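PDB 5W5P: tail fiber protein from Acinetobacter phage AM24, which probably recognises and degrades the capsular polysaccharide of its Acinetobacter baumannii host as a trimeric tailspike. Local coordinates for residues K127-S132 and T149-P154; R490-D495 and G618-T623. One frame throughout, in Å; residues are numbered along the deposited sequence.

Both contacts are buried, and neither has a direct hydrogen bond between its segments, yet they belong to different parts of the fold. Contact 1 sets helix 122-132 against strand 151-153, where the parallel coils of the beta-helix begin. Contact 2 lies in the C-terminal domain of antiparallel sheets and joins strand 492-503 to the last residues of the chain. Their centres are 73 Å apart, on opposite sides of the chain's centre, and they share no helix or strand. The chemistry differs accordingly: one valine carries the helix-strand packing of contact 1, whereas contact 2 combines a cysteine-isoleucine contact with a water between two backbones.

Contact 1. Residues K127-S132 and T149-P154; sequences KAVDVS and TPVGLP
Val129 of helix 122-132 meets residues 151-154 with both of its methyls, and no other side chain of 127-132 packs on them. CG1 does most of the work. It lies anti to the backbone N (chi1 168°), a rotation that brings it to the end of the strand and the proline that follows it. Val129 CG1 sits 3.7 Å from Gly152 O. The same methyl, Val129 CG1, is 3.8 Å from Pro154 CD, and Leu153 CD2 approaches Val129 CG1 to 4.0 Å. The other methyl faces the start of the strand: Val129 CG2 lies 3.8 Å from Val151 CG1, the two side chains passing alongside each other and pointing opposite ways. Helix and strand run nearly parallel, their axes 13° apart and 8.7 Å at closest approach.

On the side of Asp130 the contact is looser and more open to solvent. The CB of Asp130 points away from the strand, while its carboxylate end turns back nearer, still without contact. Gln126 NE2 hydrogen-bonds both Asp130 OD1 and Gly152 O.

Val129 rests in addition on Val136 of strand 135-140, and Leu153 and Pro154 reach Met164 of strand 164-169. Strand 151-153 itself pairs in parallel with strand 182-184. Through Val129, packed on both Val151-Pro154 and Val136, the helix lies against the first coils of the beta-helix, consistent with a cap on its N-terminal end.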
loop_
_atom_site.group_PDB
_atom_site.type_symbol
_atom_site.label_atom_id
_atom_site.label_comp_id
_atom_site.label_asym_id
_atom_site.label_seq_id
_atom_site.Cartn_x
_atom_site.Cartn_y
_atom_site.Cartn_z
ATOM N N LYS A 127 -10.199 -26.775 27.049
ATOM C CA LYS A 127 -11.197 -27.792 26.730
ATOM C C LYS A 127 -12.007 -27.402 25.499
ATOM O O LYS A 127 -12.315 -28.249 24.653
ATOM C CB LYS A 127 -12.120 -28.017 27.930
ATOM C CG LYS A 127 -11.508 -28.850 29.048
ATOM C CD LYS A 127 -12.496 -29.041 30.190
ATOM C CE LYS A 127 -12.075 -30.165 31.125
ATOM N NZ LYS A 127 -13.191 -30.559 32.041
ATOM N N ALA A 128 -12.361 -26.121 25.378
ATOM C CA ALA A 128 -13.073 -25.668 24.187
ATOM C C ALA A 128 -12.202 -25.766 22.936
ATOM O O ALA A 128 -12.720 -26.039 21.847
ATOM C CB ALA A 128 -13.572 -24.236 24.391
ATOM N N VAL A 129 -10.889 -25.549 23.068
ATOM C CA VAL A 129 -9.983 -25.702 21.927
ATOM C C VAL A 129 -9.983 -27.145 21.441
ATOM O O VAL A 129 -10.049 -27.413 20.234
ATOM C CB VAL A 129 -8.556 -25.241 22.302
ATOM C CG1 VAL A 129 -7.551 -25.668 21.240
ATOM C CG2 VAL A 129 -8.499 -23.741 22.511
ATOM N N ASP A 130 -9.931 -28.098 22.373
ATOM C CA ASP A 130 -9.748 -29.497 22.000
ATOM C C ASP A 130 -10.946 -30.050 21.235
ATOM O O ASP A 130 -10.774 -30.838 20.298
ATOM C CB ASP A 130 -9.465 -30.327 23.252
ATOM C CG ASP A 130 -8.243 -29.834 24.005
ATOM O OD1 ASP A 130 -7.322 -29.287 23.358
ATOM O OD2 ASP A 130 -8.204 -29.984 25.244
ATOM N N VAL A 131 -12.166 -29.648 21.605
ATOM C CA VAL A 131 -13.354 -30.181 20.937
ATOM C C VAL A 131 -13.748 -29.395 19.693
ATOM O O VAL A 131 -14.617 -29.850 18.934
ATOM C CB VAL A 131 -14.557 -30.242 21.903
ATOM C CG1 VAL A 131 -14.201 -31.049 23.138
ATOM C CG2 VAL A 131 -15.010 -28.840 22.288
ATOM N N SER A 132 -13.133 -28.244 19.440
ATOM C CA SER A 132 -13.515 -27.395 18.317
ATOM C C SER A 132 -12.467 -27.352 17.214
ATOM O O SER A 132 -12.642 -26.611 16.243
ATOM C CB SER A 132 -13.805 -25.978 18.812
ATOM O OG SER A 132 -12.624 -25.373 19.310
ATOM N N THR A 149 -2.615 -19.098 32.183
ATOM C CA THR A 149 -1.877 -20.287 31.796
ATOM C C THR A 149 -1.932 -20.387 30.277
ATOM O O THR A 149 -3.016 -20.231 29.691
ATOM C CB THR A 149 -2.469 -21.548 32.439
ATOM O OG1 THR A 149 -2.577 -21.355 33.856
ATOM C CG2 THR A 149 -1.595 -22.768 32.153
ATOM N N PRO A 150 -0.804 -20.615 29.605
ATOM C CA PRO A 150 -0.837 -20.711 28.141
ATOM C C PRO A 150 -1.775 -21.820 27.688
ATOM O O PRO A 150 -1.796 -22.916 28.258
ATOM C CB PRO A 150 0.621 -21.005 27.773
ATOM C CG PRO A 150 1.412 -20.444 28.911
ATOM C CD PRO A 150 0.570 -20.674 30.133
ATOM N N VAL A 151 -2.587 -21.505 26.683
ATOM C CA VAL A 151 -3.471 -22.467 26.040
ATOM C C VAL A 151 -2.852 -22.837 24.703
ATOM O O VAL A 151 -2.461 -21.957 23.927
ATOM C CB VAL A 151 -4.888 -21.895 25.862
ATOM C CG1 VAL A 151 -5.681 -22.722 24.856
ATOM C CG2 VAL A 151 -5.605 -21.846 27.199
ATOM N N GLY A 152 -2.736 -24.136 24.441
ATOM C CA GLY A 152 -2.080 -24.618 23.243
ATOM C C GLY A 152 -3.092 -24.992 22.175
ATOM O O GLY A 152 -4.054 -25.718 22.442
ATOM N N LEU A 153 -2.851 -24.479 20.938
ATOM C CA LEU A 153 -3.614 -24.766 19.734
ATOM C C LEU A 153 -3.101 -26.040 19.068
ATOM O O LEU A 153 -1.901 -26.334 19.117
ATOM C CB LEU A 153 -3.521 -23.598 18.756
ATOM C CG LEU A 153 -4.291 -22.336 19.146
ATOM C CD1 LEU A 153 -4.033 -21.237 18.149
ATOM C CD2 LEU A 153 -5.776 -22.625 19.244
ATOM N N PRO A 154 -3.995 -26.814 18.447
ATOM C CA PRO A 154 -3.582 -28.081 17.829
ATOM C C PRO A 154 -2.568 -27.874 16.710
ATOM O O PRO A 154 -2.460 -26.799 16.115
ATOM C CB PRO A 154 -4.895 -28.654 17.282
ATOM C CG PRO A 154 -5.796 -27.468 17.136
ATOM C CD PRO A 154 -5.432 -26.555 18.268
#

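Contact 2. Residues R490-D495 and G618-T623; sequences RACTAD and GQIYPT
Cys492 and Ile620 form the apolar centre of this contact between the start of strand 492-503 and the C-terminal tail. The cysteine side chain can be followed outward from the strand. Cys492 CB points toward 618-623 and lies 4.2 Å from Gly618 CA. The sulfur is set between the backbone N and the carbonyl carbon (chi1 60°), and Cys492 SG comes equally near to Gly618 CA, at 4.2 Å. At the tip, Cys492 SG closes to 3.9 Å on Ile620 CG2. The sulfur therefore rests against both the glycine backbone and the branch methyl of the isoleucine. Gly618 lies close, its CA 5.7 Å from Cys492 CA, with its backbone against the cysteine. Two residues along the strand, Ala494 CB makes a looser contact with the same methyl, 4.4 Å from Ile620 CG2.

A water molecule lies between the two backbones beside this apolar patch. It accepts a hydrogen bond from Gln619 N at 2.9 Å. The water also lies 2.9 Å from Arg490 O, to which it can donate, though it has other acceptors in reach.

Ile607 of strand 598-608 and Ile481 of helix 479-483 also pack on Ile620, while Cys492 touches Val521 of strand 509-523. Beyond the turn, strand 621-622 pairs antiparallel with strand 470-477, so the tail spans from one sheet of the domain to the other. The opposite face of the first strand meets the trimer: Thr493 bonds through OG1 to Asn497 of the second subunit and packs on its Phe499.

With no direct polar bond between them, the direct contact between these segments is apolar, with a water probably linking their backbones beside it.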
loop_
_atom_site.group_PDB
_atom_site.type_symbol
_atom_site.label_atom_id
_atom_site.label_comp_id
_atom_site.label_asym_id
_atom_site.label_seq_id
_atom_site.Cartn_x
_atom_site.Cartn_y
_atom_site.Cartn_z
ATOM N N ARG A 490 9.135 31.691 -20.744
ATOM C CA ARG A 490 9.721 31.233 -22.000
ATOM C C ARG A 490 11.226 31.011 -21.895
ATOM O O ARG A 490 11.731 29.961 -22.303
ATOM C CB ARG A 490 9.403 32.230 -23.112
ATOM C CG ARG A 490 7.919 32.507 -23.268
ATOM C CD ARG A 490 7.570 32.920 -24.682
ATOM N NE ARG A 490 6.137 33.155 -24.834
ATOM C CZ ARG A 490 5.591 34.357 -25.000
ATOM N NH1 ARG A 490 6.358 35.439 -25.038
ATOM N NH2 ARG A 490 4.276 34.477 -25.125
ATOM N N ALA A 491 11.954 31.986 -21.352
ATOM C CA ALA A 491 13.411 31.959 -21.393
ATOM C C ALA A 491 13.970 30.756 -20.638
ATOM O O ALA A 491 13.384 30.270 -19.667
ATOM C CB ALA A 491 13.985 33.251 -20.809
ATOM N N CYS A 492 15.125 30.282 -21.097
ATOM C CA CYS A 492 15.825 29.175 -20.459
ATOM C C CYS A 492 17.231 29.102 -21.036
ATOM O O CYS A 492 17.559 29.768 -22.023
ATOM C CB CYS A 492 15.085 27.848 -20.654
ATOM S SG CYS A 492 14.873 27.361 -22.384
ATOM N N THR A 493 18.066 28.295 -20.390
ATOM C CA THR A 493 19.383 27.944 -20.895
ATOM C C THR A 493 19.509 26.428 -20.896
ATOM O O THR A 493 18.710 25.722 -20.271
ATOM C CB THR A 493 20.504 28.580 -20.064
ATOM O OG1 THR A 493 20.356 28.221 -18.684
ATOM C CG2 THR A 493 20.455 30.092 -20.199
ATOM N N ALA A 494 20.515 25.928 -21.610
ATOM C CA ALA A 494 20.619 24.493 -21.829
ATOM C C ALA A 494 22.006 24.140 -22.343
ATOM O O ALA A 494 22.707 24.971 -22.929
ATOM C CB ALA A 494 19.553 24.001 -22.815
ATOM N N ASP A 495 22.385 22.885 -22.111
ATOM C CA ASP A 495 23.563 22.263 -22.695
ATOM C C ASP A 495 23.135 21.254 -23.753
ATOM O O ASP A 495 22.021 20.727 -23.724
ATOM C CB ASP A 495 24.409 21.557 -21.627
ATOM C CG ASP A 495 25.001 22.517 -20.615
ATOM O OD1 ASP A 495 25.044 23.738 -20.885
ATOM O OD2 ASP A 495 25.425 22.045 -19.538
ATOM N N GLY A 618 12.082 23.997 -19.174
ATOM C CA GLY A 618 12.265 24.749 -20.401
ATOM C C GLY A 618 11.800 23.990 -21.631
ATOM O O GLY A 618 12.124 22.813 -21.809
ATOM N N GLN A 619 11.047 24.657 -22.500
ATOM C CA GLN A 619 10.391 23.993 -23.616
ATOM C C GLN A 619 11.235 23.981 -24.896
ATOM O O GLN A 619 10.697 23.708 -25.974
ATOM C CB GLN A 619 9.027 24.639 -23.877
ATOM C CG GLN A 619 7.982 24.316 -22.814
ATOM C CD GLN A 619 7.918 22.830 -22.473
ATOM O OE1 GLN A 619 7.358 22.025 -23.225
ATOM N NE2 GLN A 619 8.490 22.465 -21.333
ATOM N N ILE A 620 12.534 24.281 -24.804
ATOM C CA ILE A 620 13.439 23.985 -25.911
ATOM C C ILE A 620 13.640 22.476 -25.990
ATOM O O ILE A 620 13.669 21.782 -24.963
ATOM C CB ILE A 620 14.780 24.724 -25.743
ATOM C CG1 ILE A 620 15.620 24.625 -27.019
ATOM C CG2 ILE A 620 15.570 24.178 -24.557
ATOM C CD1 ILE A 620 15.290 25.691 -28.043
ATOM N N TYR A 621 13.758 21.951 -27.209
ATOM C CA TYR A 621 13.869 20.509 -27.388
ATOM C C TYR A 621 14.561 20.221 -28.711
ATOM O O TYR A 621 14.459 21.025 -29.645
ATOM C CB TYR A 621 12.487 19.831 -27.348
ATOM C CG TYR A 621 11.572 20.196 -28.495
ATOM C CD1 TYR A 621 10.794 21.343 -28.443
ATOM C CD2 TYR A 621 11.484 19.395 -29.628
ATOM C CE1 TYR A 621 9.950 21.683 -29.484
ATOM C CE2 TYR A 621 10.647 19.731 -30.680
ATOM C CZ TYR A 621 9.880 20.876 -30.600
ATOM O OH TYR A 621 9.040 21.217 -31.636
ATOM N N PRO A 622 15.262 19.091 -28.825
ATOM C CA PRO A 622 15.871 18.715 -30.103
ATOM C C PRO A 622 14.891 17.953 -30.979
ATOM O O PRO A 622 14.076 17.161 -30.504
ATOM C CB PRO A 622 17.037 17.818 -29.668
ATOM C CG PRO A 622 16.530 17.155 -28.421
ATOM C CD PRO A 622 15.567 18.118 -27.760
ATOM N N THR A 623 14.973 18.204 -32.282
ATOM C CA THR A 623 14.057 17.586 -33.237
ATOM C C THR A 623 14.624 16.284 -33.784
ATOM O O THR A 623 15.775 15.939 -33.522
ATOM C CB THR A 623 13.749 18.522 -34.412
ATOM O OG1 THR A 623 14.891 18.595 -35.273
ATOM C CG2 THR A 623 13.410 19.910 -33.906
ATOM O OXT THR A 623 13.938 15.550 -34.496
HETATM O O HOH W 1 10.448 27.420 -21.767
#